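Local atomic coordinates of 190aa long hypothetical protein (Pyrococcus horikoshii, PDB entry 2DDZ), a protein that is of unknown function but assembles into a hexamer and belongs to a family grouped with the class II tRNA synthetase-like folds. Residues I92-E97 with K170-E175. Sequence-based numbering, arbitrary orientation.
Sequences IARLVE and KALVEE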
loop_
_atom_site.group_PDB
_atom_site.type_symbol
_atom_site.label_atom_id
_atom_site.label_comp_id
_atom_site.label_asym_id
_atom_site.label_seq_id
_atom_site.Cartn_x
_atom_site.Cartn_y
_atom_site.Cartn_z
ATOM N N ILE E 92 -13.754 2.616 20.989
ATOM C CA ILE E 92 -14.827 3.337 21.683
ATOM C C ILE E 92 -15.887 2.309 22.059
ATOM O O ILE E 92 -16.488 2.384 23.132
ATOM C CB ILE E 92 -15.457 4.457 20.793
ATOM C CG1 ILE E 92 -14.578 5.708 20.832
ATOM C CG2 ILE E 92 -16.825 4.868 21.319
ATOM C CD1 ILE E 92 -13.149 5.393 20.691
ATOM N N ALA E 93 -16.102 1.337 21.180
ATOM C CA ALA E 93 -17.076 0.294 21.460
ATOM C C ALA E 93 -16.626 -0.506 22.679
ATOM O O ALA E 93 -17.442 -0.836 23.533
ATOM C CB ALA E 93 -17.241 -0.624 20.255
ATOM N N ARG E 94 -15.334 -0.817 22.771
ATOM C CA ARG E 94 -14.846 -1.573 23.922
ATOM C C ARG E 94 -15.026 -0.770 25.212
ATOM O O ARG E 94 -15.391 -1.333 26.243
ATOM C CB ARG E 94 -13.380 -1.947 23.761
ATOM C CG ARG E 94 -12.785 -2.641 24.998
ATOM C CD ARG E 94 -13.245 -4.101 25.135
ATOM N NE ARG E 94 -12.730 -4.733 26.352
ATOM C CZ ARG E 94 -13.304 -4.642 27.554
ATOM N NH1 ARG E 94 -14.422 -3.946 27.712
ATOM N NH2 ARG E 94 -12.761 -5.243 28.604
ATOM N N LEU E 95 -14.765 0.536 25.152
ATOM C CA LEU E 95 -14.939 1.411 26.308
ATOM C C LEU E 95 -16.402 1.401 26.745
ATOM O O LEU E 95 -16.705 1.498 27.934
ATOM C CB LEU E 95 -14.536 2.851 25.981
ATOM C CG LEU E 95 -13.044 3.125 25.791
ATOM C CD1 LEU E 95 -12.851 4.611 25.557
ATOM C CD2 LEU E 95 -12.252 2.667 27.031
ATOM N N VAL E 96 -17.309 1.286 25.781
ATOM C CA VAL E 96 -18.730 1.265 26.087
ATOM C C VAL E 96 -19.065 -0.017 26.844
ATOM O O VAL E 96 -19.737 0.019 27.872
ATOM C CB VAL E 96 -19.572 1.387 24.787
ATOM C CG1 VAL E 96 -21.038 1.080 25.062
ATOM C CG2 VAL E 96 -19.436 2.809 24.225
ATOM N N GLU E 97 -18.582 -1.146 26.334
ATOM C CA GLU E 97 -18.794 -2.443 26.975
ATOM C C GLU E 97 -18.266 -2.389 28.413
ATOM O O GLU E 97 -18.876 -2.921 29.334
ATOM C CB GLU E 97 -18.031 -3.528 26.215
ATOM C CG GLU E 97 -18.666 -3.984 24.916
ATOM C CD GLU E 97 -17.665 -4.672 23.992
ATOM O OE1 GLU E 97 -16.681 -5.250 24.505
ATOM O OE2 GLU E 97 -17.865 -4.643 22.757
ATOM N N LYS E 170 -5.852 -1.273 30.044
ATOM C CA LYS E 170 -5.583 -2.696 29.856
ATOM C C LYS E 170 -6.578 -3.288 28.850
ATOM O O LYS E 170 -6.223 -4.147 28.044
ATOM C CB LYS E 170 -5.699 -3.416 31.208
ATOM C CG LYS E 170 -5.246 -4.876 31.229
ATOM C CD LYS E 170 -5.488 -5.487 32.612
ATOM C CE LYS E 170 -5.005 -6.933 32.726
ATOM N NZ LYS E 170 -3.517 -7.045 32.745
ATOM N N ALA E 171 -7.821 -2.821 28.900
ATOM C CA ALA E 171 -8.873 -3.293 27.998
ATOM C C ALA E 171 -8.572 -2.949 26.542
ATOM O O ALA E 171 -8.805 -3.758 25.646
ATOM C CB ALA E 171 -10.218 -2.684 28.401
ATOM N N LEU E 172 -8.063 -1.739 26.316
ATOM C CA LEU E 172 -7.731 -1.281 24.976
ATOM C C LEU E 172 -6.486 -1.975 24.425
ATOM O O LEU E 172 -6.434 -2.316 23.241
ATOM C CB LEU E 172 -7.549 0.238 24.971
ATOM C CG LEU E 172 -8.809 1.034 25.330
ATOM C CD1 LEU E 172 -8.601 2.490 24.952
ATOM C CD2 LEU E 172 -10.023 0.466 24.603
ATOM N N VAL E 173 -5.484 -2.187 25.270
ATOM C CA VAL E 173 -4.285 -2.873 24.813
ATOM C C VAL E 173 -4.671 -4.287 24.382
ATOM O O VAL E 173 -4.257 -4.755 23.325
ATOM C CB VAL E 173 -3.210 -2.945 25.918
ATOM C CG1 VAL E 173 -2.088 -3.885 25.496
ATOM C CG2 VAL E 173 -2.648 -1.561 26.179
ATOM N N GLU E 174 -5.486 -4.961 25.190
ATOM C CA GLU E 174 -5.919 -6.316 24.850
ATOM C C GLU E 174 -6.710 -6.325 23.549
ATOM O O GLU E 174 -6.614 -7.264 22.763
ATOM C CB GLU E 174 -6.782 -6.906 25.962
ATOM C CG GLU E 174 -6.058 -7.091 27.274
ATOM C CD GLU E 174 -6.896 -7.834 28.293
ATOM O OE1 GLU E 174 -8.136 -7.889 28.123
ATOM O OE2 GLU E 174 -6.314 -8.352 29.269
ATOM N N GLU E 175 -7.496 -5.277 23.327
ATOM C CA GLU E 175 -8.299 -5.180 22.117
ATOM C C GLU E 175 -7.384 -5.144 20.905
ATOM O O GLU E 175 -7.570 -5.890 19.942
ATOM C CB GLU E 175 -9.151 -3.910 22.144
ATOM C CG GLU E 175 -10.268 -3.889 21.112
ATOM C CD GLU E 175 -11.245 -5.040 21.290
ATOM O OE1 GLU E 175 -11.621 -5.327 22.449
ATOM O OE2 GLU E 175 -11.643 -5.653 20.274
HETATM O O HOH W 1 -10.766 -6.124 25.120
#
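Ala171 begins the contact by setting its methyl group against the guanidinium of Arg94. CB sits over one face of that flat group, displaced toward its rim, with Arg94 NH2 3.6 Å from Ala171 CB. A small residue suits this place, since the planar group can lie across the helix with little between it and the backbone. Ala171 also lends its carbonyl oxygen to a water, which donates to Ala171 O over 3.1 Å.

Leu172 follows; its side chain starts off to one side, but its end reaches the other helix. Its CD2 packs on the CD2 of Leu95 at 4.0 Å, the two branched side chains crossing at about a right angle, and the same methyl lies 4.2 Å from CG of Arg94. Leucine suits the place because one methyl at the end of its branch meets both Leu95 and the aliphatic stem of the arginine, whose charged end serves the polar side.

One turn beyond Ala171, Glu175 brings OE1 to 3.4 Å from CD of Arg94. With CG anti to its backbone N (chi1 175°), Arg94 reaches across to helix 161-184, and the bend at chi2 sets its CD beside that oxygen, yet Arg94 NE remains 4.1 Å from Glu175 OE1, too far for a salt bridge. The water closes this gap: lying in the guanidinium plane, it accepts from Arg94 NE at 2.7 Å and donates to Glu175 OE1. A glutamate fits here because its second oxygen, OE2, can form a salt bridge with Arg108 of a second subunit, which probably meets most of this buried charge.

Helices 81-100 and 161-184 run closer to antiparallel than parallel here, their short segments 134° apart. Leu91 widens the apolar seam beside Leu172, and Leu95 rests on Ile113 and Ile136 of strands 112-115 and 131-139, so helix 81-100 lies on the mixed sheet with helix 161-184 packed beside it.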